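Local coordinates for penicillin-binding protein 2 (Pbp2) (Helicobacter pylori, PDB 5LP5) that probably cross-links peptidoglycan as a penicillin-binding transpeptidase of the cell-wall machinery that maintains cell shape, and forms a complex with MreC, at residues P51-I56 against K197-K202; V203-M208 against E221-S226; V256-N261 against P554-T559; G487-C492 against K507-C512. One frame throughout, in Å; residues are numbered along the deposited sequence.

Contact 1. Residues P51-I56 against K197-K202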
loop_
_atom_site.group_PDB
_atom_site.type_symbol
_atom_site.label_atom_id
_atom_site.label_comp_id
_atom_site.label_asym_id
_atom_site.label_seq_id
_atom_site.Cartn_x
_atom_site.Cartn_y
_atom_site.Cartn_z
ATOM N N PRO A 51 -3.496 10.376 3.244
ATOM C CA PRO A 51 -3.882 9.012 3.603
ATOM C C PRO A 51 -3.494 7.988 2.572
ATOM O O PRO A 51 -3.372 8.319 1.418
ATOM C CB PRO A 51 -5.403 9.095 3.730
ATOM C CG PRO A 51 -5.796 10.213 2.815
ATOM C CD PRO A 51 -4.647 11.184 2.809
ATOM N N THR A 52 -3.290 6.754 3.012
ATOM C CA THR A 52 -2.853 5.662 2.141
ATOM C C THR A 52 -4.029 5.266 1.275
ATOM O O THR A 52 -5.162 5.226 1.753
ATOM C CB THR A 52 -2.332 4.452 2.978
ATOM O OG1 THR A 52 -1.598 3.544 2.141
ATOM C CG2 THR A 52 -3.475 3.701 3.675
ATOM N N ARG A 53 -3.778 4.998 -0.000
ATOM C CA ARG A 53 -4.885 4.684 -0.922
ATOM C C ARG A 53 -5.621 3.441 -0.500
ATOM O O ARG A 53 -4.997 2.439 -0.179
ATOM C CB ARG A 53 -4.421 4.534 -2.366
ATOM C CG ARG A 53 -5.569 4.317 -3.338
ATOM C CD ARG A 53 -5.092 4.283 -4.788
ATOM N NE ARG A 53 -6.190 3.935 -5.691
ATOM C CZ ARG A 53 -6.921 4.809 -6.378
ATOM N NH1 ARG A 53 -6.664 6.115 -6.320
ATOM N NH2 ARG A 53 -7.903 4.363 -7.145
ATOM N N GLY A 54 -6.952 3.523 -0.509
ATOM C CA GLY A 54 -7.825 2.473 0.044
ATOM C C GLY A 54 -7.701 1.106 -0.615
ATOM O O GLY A 54 -7.414 0.999 -1.808
ATOM N N ASN A 55 -7.928 0.059 0.173
ATOM C CA ASN A 55 -7.874 -1.314 -0.329
ATOM C C ASN A 55 -9.142 -1.668 -1.077
ATOM O O ASN A 55 -10.230 -1.197 -0.728
ATOM C CB ASN A 55 -7.730 -2.315 0.811
ATOM C CG ASN A 55 -6.363 -2.301 1.446
ATOM O OD1 ASN A 55 -5.383 -1.851 0.860
ATOM N ND2 ASN A 55 -6.291 -2.808 2.670
ATOM N N ILE A 56 -8.998 -2.522 -2.086
ATOM C CA ILE A 56 -10.153 -3.077 -2.781
ATOM C C ILE A 56 -10.347 -4.540 -2.384
ATOM O O ILE A 56 -9.429 -5.368 -2.507
ATOM C CB ILE A 56 -10.056 -2.935 -4.326
ATOM C CG1 ILE A 56 -10.007 -1.463 -4.705
ATOM C CG2 ILE A 56 -11.263 -3.569 -5.017
ATOM C CD1 ILE A 56 -9.736 -1.196 -6.173
ATOM N N LYS A 197 -12.040 9.066 -6.173
ATOM C CA LYS A 197 -12.269 9.965 -5.055
ATOM C C LYS A 197 -12.390 9.228 -3.739
ATOM O O LYS A 197 -11.760 9.616 -2.760
ATOM C CB LYS A 197 -13.529 10.785 -5.283
ATOM C CG LYS A 197 -13.357 11.844 -6.341
ATOM C CD LYS A 197 -14.391 12.945 -6.180
ATOM C CE LYS A 197 -14.349 13.914 -7.356
ATOM N NZ LYS A 197 -14.713 13.242 -8.640
ATOM N N LEU A 198 -13.199 8.176 -3.722
ATOM C CA LEU A 198 -13.344 7.339 -2.528
ATOM C C LEU A 198 -12.009 6.739 -2.101
ATOM O O LEU A 198 -11.556 6.949 -0.989
ATOM C CB LEU A 198 -14.366 6.222 -2.778
ATOM C CG LEU A 198 -14.558 5.188 -1.671
ATOM C CD1 LEU A 198 -15.189 5.858 -0.475
ATOM C CD2 LEU A 198 -15.424 4.014 -2.095
ATOM N N LEU A 199 -11.390 5.999 -3.013
ATOM C CA LEU A 199 -10.179 5.219 -2.712
ATOM C C LEU A 199 -9.015 6.091 -2.244
ATOM O O LEU A 199 -8.226 5.703 -1.367
ATOM C CB LEU A 199 -9.768 4.399 -3.940
ATOM C CG LEU A 199 -10.723 3.234 -4.224
ATOM C CD1 LEU A 199 -10.567 2.720 -5.655
ATOM C CD2 LEU A 199 -10.496 2.113 -3.211
ATOM N N GLN A 200 -8.935 7.277 -2.834
ATOM C CA GLN A 200 -7.864 8.209 -2.543
ATOM C C GLN A 200 -8.044 8.850 -1.181
ATOM O O GLN A 200 -7.080 9.097 -0.468
ATOM C CB GLN A 200 -7.822 9.305 -3.605
ATOM C CG GLN A 200 -6.605 10.194 -3.485
ATOM C CD GLN A 200 -6.174 10.733 -4.819
ATOM O OE1 GLN A 200 -6.861 11.568 -5.414
ATOM N NE2 GLN A 200 -5.038 10.239 -5.315
ATOM N N GLY A 201 -9.281 9.146 -0.828
ATOM C CA GLY A 201 -9.558 9.830 0.426
ATOM C C GLY A 201 -9.261 11.317 0.391
ATOM O O GLY A 201 -8.939 11.861 -0.653
ATOM N N LYS A 202 -9.378 11.969 1.544
ATOM C CA LYS A 202 -9.197 13.423 1.664
ATOM C C LYS A 202 -7.912 13.705 2.439
ATOM O O LYS A 202 -7.630 13.028 3.432
ATOM C CB LYS A 202 -10.373 14.078 2.395
ATOM C CG LYS A 202 -11.741 13.716 1.845
ATOM C CD LYS A 202 -12.817 13.749 2.927
ATOM C CE LYS A 202 -13.209 15.176 3.278
ATOM N NZ LYS A 202 -13.920 15.842 2.149
#
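Leu-199 lays its CB over one face of the Arg-53 guanidinium, 3.6 Å above the plane and displaced toward the rim, while its CD1 lies 3.5 Å from Arg-53 NH2. The two side chains cross obliquely. Arg-53 gets there by a chain extended as far as NE, CG anti to the backbone N (chi1 -176°), which carries the flat group alongside the end of helix 196-200. There Glu-192 forms a salt bridge with NH2 and Asn-196 OD1 accepts a hydrogen bond from NH1, so a carboxylate on helix 190-194 and an amide oxygen at the start of helix 196-200 hold the rotation of the group that Leu-199 covers. The other branch of Leu-199, CD2, lies 3.9 Å from Ile-56 CG1, the two side chains meeting at about a right angle. Between Arg-53 and Ile-56 the backbone closes in: Gly-54 N donates to Leu-199 O over 2.7 Å in an almost straight bond (171° at the hydrogen), in the carbonyl plane and on a lone pair. Arg-53 CA adds a CA-H...O contact to the same oxygen, so a carbonyl near the C-terminal end of the helix is met from two successive residues. Farther along, the Pro-51 ring sets CG 3.4 Å from Lys-202 O, beyond the point where Gly-201, with positive phi, takes the chain out of the helix. The arrangement is that of an extended linker between strands 43-49 and 56-57 laid against a helix C-terminus, within the N-terminal dimerisation-domain region of this penicillin-binding protein.

Contact 2. Residues V203-M208 against E221-S226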
loop_
_atom_site.group_PDB
_atom_site.type_symbol
_atom_site.label_atom_id
_atom_site.label_comp_id
_atom_site.label_asym_id
_atom_site.label_seq_id
_atom_site.Cartn_x
_atom_site.Cartn_y
_atom_site.Cartn_z
ATOM N N VAL A 203 -7.132 14.688 1.997
ATOM C CA VAL A 203 -5.970 15.101 2.767
ATOM C C VAL A 203 -6.398 15.848 4.012
ATOM O O VAL A 203 -7.476 16.432 4.071
ATOM C CB VAL A 203 -5.017 16.044 2.015
ATOM C CG1 VAL A 203 -4.271 15.292 0.930
ATOM C CG2 VAL A 203 -5.763 17.278 1.505
ATOM N N GLY A 204 -5.522 15.815 5.001
ATOM C CA GLY A 204 -5.627 16.685 6.141
ATOM C C GLY A 204 -4.347 17.479 6.132
ATOM O O GLY A 204 -3.502 17.321 5.246
ATOM N N TYR A 205 -4.200 18.340 7.119
ATOM C CA TYR A 205 -2.988 19.114 7.243
ATOM C C TYR A 205 -2.713 19.433 8.704
ATOM O O TYR A 205 -3.591 19.312 9.563
ATOM C CB TYR A 205 -3.089 20.392 6.403
ATOM C CG TYR A 205 -4.180 21.380 6.814
ATOM C CD1 TYR A 205 -3.939 22.340 7.776
ATOM C CD2 TYR A 205 -5.428 21.364 6.215
ATOM C CE1 TYR A 205 -4.904 23.234 8.156
ATOM C CE2 TYR A 205 -6.406 22.263 6.579
ATOM C CZ TYR A 205 -6.139 23.198 7.548
ATOM O OH TYR A 205 -7.108 24.117 7.911
ATOM N N LYS A 206 -1.484 19.837 8.978
ATOM C CA LYS A 206 -1.096 20.156 10.330
ATOM C C LYS A 206 -0.161 21.343 10.321
ATOM O O LYS A 206 0.908 21.268 9.752
ATOM C CB LYS A 206 -0.424 18.939 10.936
ATOM C CG LYS A 206 0.264 19.183 12.242
ATOM C CD LYS A 206 0.471 17.847 12.929
ATOM C CE LYS A 206 1.410 17.995 14.105
ATOM N NZ LYS A 206 1.216 16.892 15.086
ATOM N N ILE A 207 -0.589 22.450 10.923
ATOM C CA ILE A 207 0.186 23.687 10.955
ATOM C C ILE A 207 0.820 23.861 12.332
ATOM O O ILE A 207 0.149 23.729 13.356
ATOM C CB ILE A 207 -0.695 24.909 10.676
ATOM C CG1 ILE A 207 -1.432 24.742 9.347
ATOM C CG2 ILE A 207 0.138 26.171 10.608
ATOM C CD1 ILE A 207 -2.338 25.903 8.998
ATOM N N MET A 208 2.111 24.183 12.346
ATOM C CA MET A 208 2.915 24.144 13.563
ATOM C C MET A 208 3.798 25.365 13.731
ATOM O O MET A 208 4.317 25.908 12.757
ATOM C CB MET A 208 3.810 22.916 13.538
ATOM C CG MET A 208 3.040 21.625 13.413
ATOM S SD MET A 208 4.141 20.255 13.664
ATOM C CE MET A 208 5.014 20.244 12.104
ATOM N N GLU A 221 -2.835 24.139 14.557
ATOM C CA GLU A 221 -4.042 23.669 13.886
ATOM C C GLU A 221 -3.815 22.216 13.451
ATOM O O GLU A 221 -2.707 21.820 13.086
ATOM C CB GLU A 221 -4.339 24.563 12.677
ATOM C CG GLU A 221 -5.547 24.198 11.839
ATOM C CD GLU A 221 -5.855 25.253 10.743
ATOM O OE1 GLU A 221 -5.087 26.215 10.546
ATOM O OE2 GLU A 221 -6.884 25.140 10.055
ATOM N N VAL A 222 -4.859 21.409 13.546
ATOM C CA VAL A 222 -4.862 20.083 12.945
ATOM C C VAL A 222 -6.201 19.921 12.247
ATOM O O VAL A 222 -7.247 20.280 12.789
ATOM C CB VAL A 222 -4.711 18.919 13.953
ATOM C CG1 VAL A 222 -4.515 17.619 13.206
ATOM C CG2 VAL A 222 -3.541 19.124 14.868
ATOM N N VAL A 223 -6.150 19.401 11.030
ATOM C CA VAL A 223 -7.306 18.853 10.369
ATOM C C VAL A 223 -6.923 17.428 10.005
ATOM O O VAL A 223 -5.929 17.210 9.331
ATOM C CB VAL A 223 -7.639 19.654 9.103
ATOM C CG1 VAL A 223 -8.681 18.932 8.266
ATOM C CG2 VAL A 223 -8.118 21.056 9.461
ATOM N N LEU A 224 -7.687 16.447 10.451
ATOM C CA LEU A 224 -7.336 15.040 10.169
ATOM C C LEU A 224 -7.735 14.556 8.773
ATOM O O LEU A 224 -8.701 15.043 8.184
ATOM C CB LEU A 224 -7.984 14.120 11.200
ATOM C CG LEU A 224 -7.510 14.233 12.633
ATOM C CD1 LEU A 224 -8.370 13.280 13.438
ATOM C CD2 LEU A 224 -6.034 13.879 12.761
ATOM N N PRO A 225 -6.991 13.577 8.246
ATOM C CA PRO A 225 -7.342 13.012 6.949
ATOM C C PRO A 225 -8.425 11.981 7.103
ATOM O O PRO A 225 -8.606 11.450 8.190
ATOM C CB PRO A 225 -6.062 12.331 6.514
ATOM C CG PRO A 225 -5.448 11.895 7.806
ATOM C CD PRO A 225 -5.816 12.916 8.838
ATOM N N SER A 226 -9.143 11.699 6.021
ATOM C CA SER A 226 -10.140 10.639 6.025
ATOM C C SER A 226 -9.437 9.303 6.288
ATOM O O SER A 226 -8.226 9.171 6.112
ATOM C CB SER A 226 -10.908 10.602 4.699
ATOM O OG SER A 226 -10.156 9.969 3.678
#
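Glu-221 and Tyr-205 bury the most surface here, and they meet at the tips of their side chains. The glutamate runs out extended, CG anti to the backbone N (chi1 179°), and brings its carboxylate to the edge of the tyrosine ring, the two planes turned 73° apart. Tyr-205 OH donates to Glu-221 OE2 across a modelled 2.4 Å, reaching the oxygen from above the carboxylate plane. Tyr-205 holds CG in the crowded position between its backbone N and carbonyl carbon, which swings the ring across the neighbouring strand. Val-223 then sits over one face of that ring: its CB makes a CH-pi contact 4.1 Å from the centroid, and CG2 reaches CZ at 3.5 Å. Lys-46, from strand 43-49, adds a cation-pi interaction with the same ring.

These side chains project from one face of an antiparallel beta hairpin, strands 204-210 and 216-223, in which 204-210 is the middle strand of a three-stranded sheet completed by 43-49. Tyr-205 with Val-223 and Ile-207 with Glu-221 are hydrogen-bonded pairs. Val-223 N points nearly along the C=O axis of Tyr-205, 3.0 Å from its O, and Glu-221 N meets a lone pair of Ile-207 O. Lys-206 and Val-222, the non-hydrogen-bonded pair between them, direct their side chains to the opposite face. Ile-207 runs side by side with Glu-221, its CD1 3.2 Å from OE1, so the carboxylate lies between an aliphatic tip and the phenol. Where the regular pairing ends, the chains stay close: Gly-204 CA comes 3.2 Å from Val-223 O, and Pro-225 places CB against Gly-204 N.

Contact 3. Residues V256-N261 against P554-T559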
loop_
_atom_site.group_PDB
_atom_site.type_symbol
_atom_site.label_atom_id
_atom_site.label_comp_id
_atom_site.label_asym_id
_atom_site.label_seq_id
_atom_site.Cartn_x
_atom_site.Cartn_y
_atom_site.Cartn_z
ATOM N N VAL A 256 -21.695 -13.360 -14.235
ATOM C CA VAL A 256 -22.661 -13.939 -13.314
ATOM C C VAL A 256 -23.269 -12.796 -12.531
ATOM O O VAL A 256 -22.538 -11.898 -12.105
ATOM C CB VAL A 256 -22.006 -14.928 -12.333
ATOM C CG1 VAL A 256 -23.013 -15.397 -11.305
ATOM C CG2 VAL A 256 -21.431 -16.115 -13.080
ATOM N N MET A 257 -24.584 -12.832 -12.336
ATOM C CA MET A 257 -25.249 -11.739 -11.647
ATOM C C MET A 257 -26.413 -12.150 -10.769
ATOM O O MET A 257 -27.316 -12.840 -11.195
ATOM C CB MET A 257 -25.751 -10.721 -12.650
ATOM C CG MET A 257 -26.429 -9.526 -11.992
ATOM S SD MET A 257 -27.067 -8.289 -13.137
ATOM C CE MET A 257 -28.398 -9.169 -13.942
ATOM N N ASP A 258 -26.395 -11.676 -9.533
ATOM C CA ASP A 258 -27.548 -11.767 -8.639
ATOM C C ASP A 258 -28.692 -10.954 -9.250
ATOM O O ASP A 258 -28.667 -9.727 -9.234
ATOM C CB ASP A 258 -27.153 -11.210 -7.270
ATOM C CG ASP A 258 -28.219 -11.402 -6.216
ATOM O OD1 ASP A 258 -29.415 -11.387 -6.581
ATOM O OD2 ASP A 258 -27.864 -11.537 -5.014
ATOM N N ALA A 259 -29.690 -11.649 -9.780
ATOM C CA ALA A 259 -30.763 -11.018 -10.554
ATOM C C ALA A 259 -31.807 -10.248 -9.722
ATOM O O ALA A 259 -32.739 -9.645 -10.285
ATOM C CB ALA A 259 -31.459 -12.069 -11.417
ATOM N N GLU A 260 -31.652 -10.272 -8.393
ATOM C CA GLU A 260 -32.554 -9.560 -7.474
ATOM C C GLU A 260 -32.063 -8.176 -7.062
ATOM O O GLU A 260 -32.874 -7.346 -6.646
ATOM C CB GLU A 260 -32.789 -10.383 -6.205
ATOM C CG GLU A 260 -33.550 -11.678 -6.438
ATOM C CD GLU A 260 -33.636 -12.553 -5.207
ATOM O OE1 GLU A 260 -32.584 -12.770 -4.556
ATOM O OE2 GLU A 260 -34.756 -13.024 -4.913
ATOM N N ASN A 261 -30.750 -7.936 -7.143
ATOM C CA ASN A 261 -30.164 -6.622 -6.803
ATOM C C ASN A 261 -29.086 -6.089 -7.757
ATOM O O ASN A 261 -28.709 -4.919 -7.670
ATOM C CB ASN A 261 -29.582 -6.660 -5.391
ATOM C CG ASN A 261 -28.454 -7.669 -5.239
ATOM O OD1 ASN A 261 -27.756 -8.002 -6.192
ATOM N ND2 ASN A 261 -28.270 -8.150 -4.030
ATOM N N PRO A 554 -35.980 -18.412 -9.993
ATOM C CA PRO A 554 -34.784 -17.764 -10.505
ATOM C C PRO A 554 -34.129 -16.832 -9.501
ATOM O O PRO A 554 -34.827 -16.072 -8.861
ATOM C CB PRO A 554 -35.318 -16.964 -11.687
ATOM C CG PRO A 554 -36.569 -17.658 -12.103
ATOM C CD PRO A 554 -37.162 -18.114 -10.825
ATOM N N LYS A 555 -32.807 -16.907 -9.359
ATOM C CA LYS A 555 -32.062 -15.934 -8.557
ATOM C C LYS A 555 -30.886 -15.357 -9.328
ATOM O O LYS A 555 -30.682 -14.130 -9.335
ATOM C CB LYS A 555 -31.553 -16.544 -7.246
ATOM C CG LYS A 555 -31.196 -15.514 -6.165
ATOM C CD LYS A 555 -30.650 -16.191 -4.916
ATOM C CE LYS A 555 -30.250 -15.213 -3.816
ATOM N NZ LYS A 555 -31.398 -14.891 -2.921
ATOM N N TYR A 556 -30.101 -16.224 -9.966
ATOM C CA TYR A 556 -28.932 -15.760 -10.740
ATOM C C TYR A 556 -29.124 -15.802 -12.262
ATOM O O TYR A 556 -29.973 -16.504 -12.792
ATOM C CB TYR A 556 -27.655 -16.508 -10.322
ATOM C CG TYR A 556 -27.423 -16.466 -8.819
ATOM C CD1 TYR A 556 -27.968 -17.447 -8.004
ATOM C CD2 TYR A 556 -26.723 -15.415 -8.206
ATOM C CE1 TYR A 556 -27.798 -17.424 -6.634
ATOM C CE2 TYR A 556 -26.556 -15.380 -6.832
ATOM C CZ TYR A 556 -27.102 -16.388 -6.039
ATOM O OH TYR A 556 -26.946 -16.377 -4.649
ATOM N N ALA A 557 -28.328 -15.005 -12.947
ATOM C CA ALA A 557 -28.255 -15.021 -14.395
ATOM C C ALA A 557 -26.789 -15.191 -14.762
ATOM O O ALA A 557 -25.904 -14.722 -14.044
ATOM C CB ALA A 557 -28.791 -13.720 -14.970
ATOM N N ILE A 558 -26.540 -15.866 -15.875
ATOM C CA ILE A 558 -25.190 -16.057 -16.385
ATOM C C ILE A 558 -25.226 -15.760 -17.860
ATOM O O ILE A 558 -26.187 -16.103 -18.505
ATOM C CB ILE A 558 -24.727 -17.500 -16.183
ATOM C CG1 ILE A 558 -24.774 -17.846 -14.691
ATOM C CG2 ILE A 558 -23.340 -17.692 -16.766
ATOM C CD1 ILE A 558 -24.331 -19.248 -14.333
ATOM N N THR A 559 -24.193 -15.120 -18.389
ATOM C CA THR A 559 -24.154 -14.755 -19.794
ATOM C C THR A 559 -22.732 -14.970 -20.297
ATOM O O THR A 559 -21.769 -14.445 -19.731
ATOM C CB THR A 559 -24.567 -13.286 -20.011
ATOM O OG1 THR A 559 -25.962 -13.108 -19.717
ATOM C CG2 THR A 559 -24.331 -12.863 -21.454
#
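Strands 256-258 and 556-559 run antiparallel, their axes 4.7 Å apart at closest approach, with Met-257 and Ala-557 as the hydrogen-bonded pair. They are adjacent strands of the central five-stranded antiparallel sheet of the transpeptidase domain, in which the first strand, 252-258, pairs with the last, 556-562. Met-257 N donates to Ala-557 O at 2.9 Å and Ala-557 N returns the bond to Met-257 O, both in the carbonyl plane. On the face of Val-256, Asp-258, Tyr-556 and Ile-558, Val-256 and Ile-558 lie side by side, CG2 to CG1 4.1 Å, against helix 572-584, whose Met-578 touches both. Tyr-556 brings CD2 to 3.8 Å from Asp-258 CA, while CG of the preceding Lys-555 lies over one face of its ring. Met-257 points to the other face, against Leu-445 of helix 441-453.

Past the regular pairing, Ala-259 N reaches Lys-555 O at 2.7 Å, nearly along the C=O axis. Lys-555 and Tyr-556 both face Leu-549 of the adjacent strand 542-549, a classic beta bulge. Asp-258 OD1, using its anti lone pair, accepts from Glu-260 N in an Asx turn that shapes the exit of the first strand. Glu-260, within this turn, meets Lys-555, whose chain is extended until its bend at chi4 (88°), and NZ donates to the syn lone pair of Glu-260 OE1 at 2.9 Å in a salt bridge.

Contact 4. Residues G487-C492 against K507-C512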
loop_
_atom_site.group_PDB
_atom_site.type_symbol
_atom_site.label_atom_id
_atom_site.label_comp_id
_atom_site.label_asym_id
_atom_site.label_seq_id
_atom_site.Cartn_x
_atom_site.Cartn_y
_atom_site.Cartn_z
ATOM N N GLY A 487 -40.113 -21.597 -22.516
ATOM C CA GLY A 487 -39.332 -21.794 -23.721
ATOM C C GLY A 487 -37.857 -21.984 -23.391
ATOM O O GLY A 487 -37.252 -22.976 -23.816
ATOM N N MET A 488 -37.288 -21.041 -22.628
ATOM C CA MET A 488 -35.879 -21.109 -22.225
ATOM C C MET A 488 -35.639 -22.406 -21.456
ATOM O O MET A 488 -34.628 -23.077 -21.655
ATOM C CB MET A 488 -35.477 -19.892 -21.376
ATOM C CG MET A 488 -35.502 -18.545 -22.113
ATOM S SD MET A 488 -35.037 -17.066 -21.165
ATOM C CE MET A 488 -33.293 -17.448 -21.042
ATOM N N TYR A 489 -36.587 -22.765 -20.591
ATOM C CA TYR A 489 -36.558 -24.051 -19.893
ATOM C C TYR A 489 -36.396 -25.213 -20.877
ATOM O O TYR A 489 -35.572 -26.114 -20.674
ATOM C CB TYR A 489 -37.837 -24.232 -19.067
ATOM C CG TYR A 489 -37.942 -25.584 -18.384
ATOM C CD1 TYR A 489 -37.115 -25.917 -17.316
ATOM C CD2 TYR A 489 -38.873 -26.529 -18.814
ATOM C CE1 TYR A 489 -37.220 -27.149 -16.703
ATOM C CE2 TYR A 489 -38.976 -27.766 -18.209
ATOM C CZ TYR A 489 -38.156 -28.065 -17.152
ATOM O OH TYR A 489 -38.264 -29.285 -16.542
ATOM N N GLU A 490 -37.179 -25.162 -21.953
ATOM C CA GLU A 490 -37.184 -26.209 -22.970
ATOM C C GLU A 490 -35.886 -26.260 -23.783
ATOM O O GLU A 490 -35.506 -27.309 -24.271
ATOM C CB GLU A 490 -38.406 -26.055 -23.895
ATOM C CG GLU A 490 -39.713 -26.510 -23.260
ATOM C CD GLU A 490 -40.947 -26.251 -24.113
ATOM O OE1 GLU A 490 -40.829 -25.833 -25.290
ATOM O OE2 GLU A 490 -42.060 -26.475 -23.593
ATOM N N VAL A 491 -35.200 -25.139 -23.923
ATOM C CA VAL A 491 -33.948 -25.123 -24.694
ATOM C C VAL A 491 -32.907 -26.038 -24.072
ATOM O O VAL A 491 -32.137 -26.684 -24.774
ATOM C CB VAL A 491 -33.352 -23.702 -24.813
ATOM C CG1 VAL A 491 -32.035 -23.741 -25.567
ATOM C CG2 VAL A 491 -34.319 -22.769 -25.529
ATOM N N CYS A 492 -32.917 -26.068 -22.743
ATOM C CA CYS A 492 -31.924 -26.760 -21.930
ATOM C C CYS A 492 -32.409 -28.143 -21.508
ATOM O O CYS A 492 -31.591 -29.021 -21.235
ATOM C CB CYS A 492 -31.646 -25.934 -20.675
ATOM S SG CYS A 492 -30.274 -24.754 -20.729
ATOM N N LYS A 507 -26.088 -29.942 -11.770
ATOM C CA LYS A 507 -26.676 -30.282 -10.472
ATOM C C LYS A 507 -27.985 -29.528 -10.152
ATOM O O LYS A 507 -28.699 -29.874 -9.224
ATOM C CB LYS A 507 -25.626 -30.088 -9.377
ATOM C CG LYS A 507 -24.621 -31.231 -9.364
ATOM C CD LYS A 507 -23.256 -30.895 -8.781
ATOM C CE LYS A 507 -22.276 -32.046 -8.986
ATOM N NZ LYS A 507 -22.820 -33.372 -8.572
ATOM N N ILE A 508 -28.300 -28.522 -10.951
ATOM C CA ILE A 508 -29.504 -27.727 -10.772
ATOM C C ILE A 508 -30.239 -27.653 -12.102
ATOM O O ILE A 508 -29.655 -27.912 -13.169
ATOM C CB ILE A 508 -29.138 -26.276 -10.357
ATOM C CG1 ILE A 508 -28.272 -26.259 -9.097
ATOM C CG2 ILE A 508 -30.382 -25.421 -10.129
ATOM C CD1 ILE A 508 -28.992 -26.722 -7.851
ATOM N N THR A 509 -31.510 -27.258 -12.044
ATOM C CA THR A 509 -32.288 -27.014 -13.253
ATOM C C THR A 509 -31.980 -25.667 -13.868
ATOM O O THR A 509 -32.027 -24.643 -13.194
ATOM C CB THR A 509 -33.789 -27.115 -12.999
ATOM O OG1 THR A 509 -34.068 -28.326 -12.283
ATOM C CG2 THR A 509 -34.533 -27.165 -14.305
ATOM N N LEU A 510 -31.685 -25.707 -15.167
ATOM C CA LEU A 510 -31.277 -24.555 -15.940
ATOM C C LEU A 510 -32.343 -24.143 -16.956
ATOM O O LEU A 510 -33.150 -24.957 -17.398
ATOM C CB LEU A 510 -29.978 -24.877 -16.685
ATOM C CG LEU A 510 -28.686 -24.951 -15.872
ATOM C CD1 LEU A 510 -27.554 -25.626 -16.623
ATOM C CD2 LEU A 510 -28.251 -23.559 -15.474
ATOM N N ALA A 511 -32.308 -22.864 -17.326
ATOM C CA ALA A 511 -33.134 -22.300 -18.391
ATOM C C ALA A 511 -32.250 -21.340 -19.207
ATOM O O ALA A 511 -31.650 -20.433 -18.646
ATOM C CB ALA A 511 -34.315 -21.561 -17.789
ATOM N N CYS A 512 -32.180 -21.537 -20.520
ATOM C CA CYS A 512 -31.204 -20.842 -21.372
ATOM C C CYS A 512 -31.793 -20.359 -22.711
ATOM O O CYS A 512 -32.958 -20.588 -23.033
ATOM C CB CYS A 512 -30.007 -21.783 -21.652
ATOM S SG CYS A 512 -30.493 -23.414 -22.310
#
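The covalent link comes first: Cys-492, near the end of helix 475-493, is joined to Cys-512 by a disulfide, SG to SG 2.1 Å. Cys-512 holds its SG in the crowded position between backbone N and carbonyl carbon (chi1 53°), turned toward the helix, and Cys-492 CB lies 3.7 Å from Leu-510 O.

One backbone hydrogen bond joins the two segments beside the disulfide. Cys-512 N donates to Met-488 O at 3.1 Å, meeting the carbonyl from well above its plane. Met-488 CA in turn makes a CA-H...O contact with Cys-512 O, so the helix and the start of the edge strand are tied at backbone level as well. That strand, 511-517, borders the five-stranded sheet of the transpeptidase fold and carries a sequence consistent with the KTG-type motif of penicillin-binding proteins; the Met-488 side chain touches what is probably the SxxK active-site pattern of this family.

Apolar contacts lie beside the disulfide and along the helix. Val-491 places CG1 3.6 Å from Cys-512 SG, and Leu-510 CB, just before the strand, lies near Cys-492 SG. Met-488 CB packs on Ala-511 CB at 4.1 Å, and the methionine chain, bent at chi3, folds CE back against the Cys-512 carbonyl.

An aromatic contact is made by Tyr-489, which, with CG anti to its backbone N, presents its ring edge to Thr-509, CE1 to CG2 3.6 Å, while Tyr-551 stacks on the ring.

From the N terminus, contact 1 closes first, joining the linker after strand 43-49 to the end of helix 196-200 across 140 intervening residues. The chain leaves that helix straight into contact 2, a short hairpin closure in series with it. The two touch where Lys-202 N lies 3.0 Å from Ser-226 OG, a probable hydrogen bond, so they adjoin in the N-terminal part of the chain. Contact 3 follows about 45 Å from contact 2, centre to centre, and its 292-residue loop brings the first and last strands of the transpeptidase sheet together. Contact 4 falls within that loop and ties helix 475-493 to the sheet's edge strand, 511-517, its centre about 14 Å from that of contact 3.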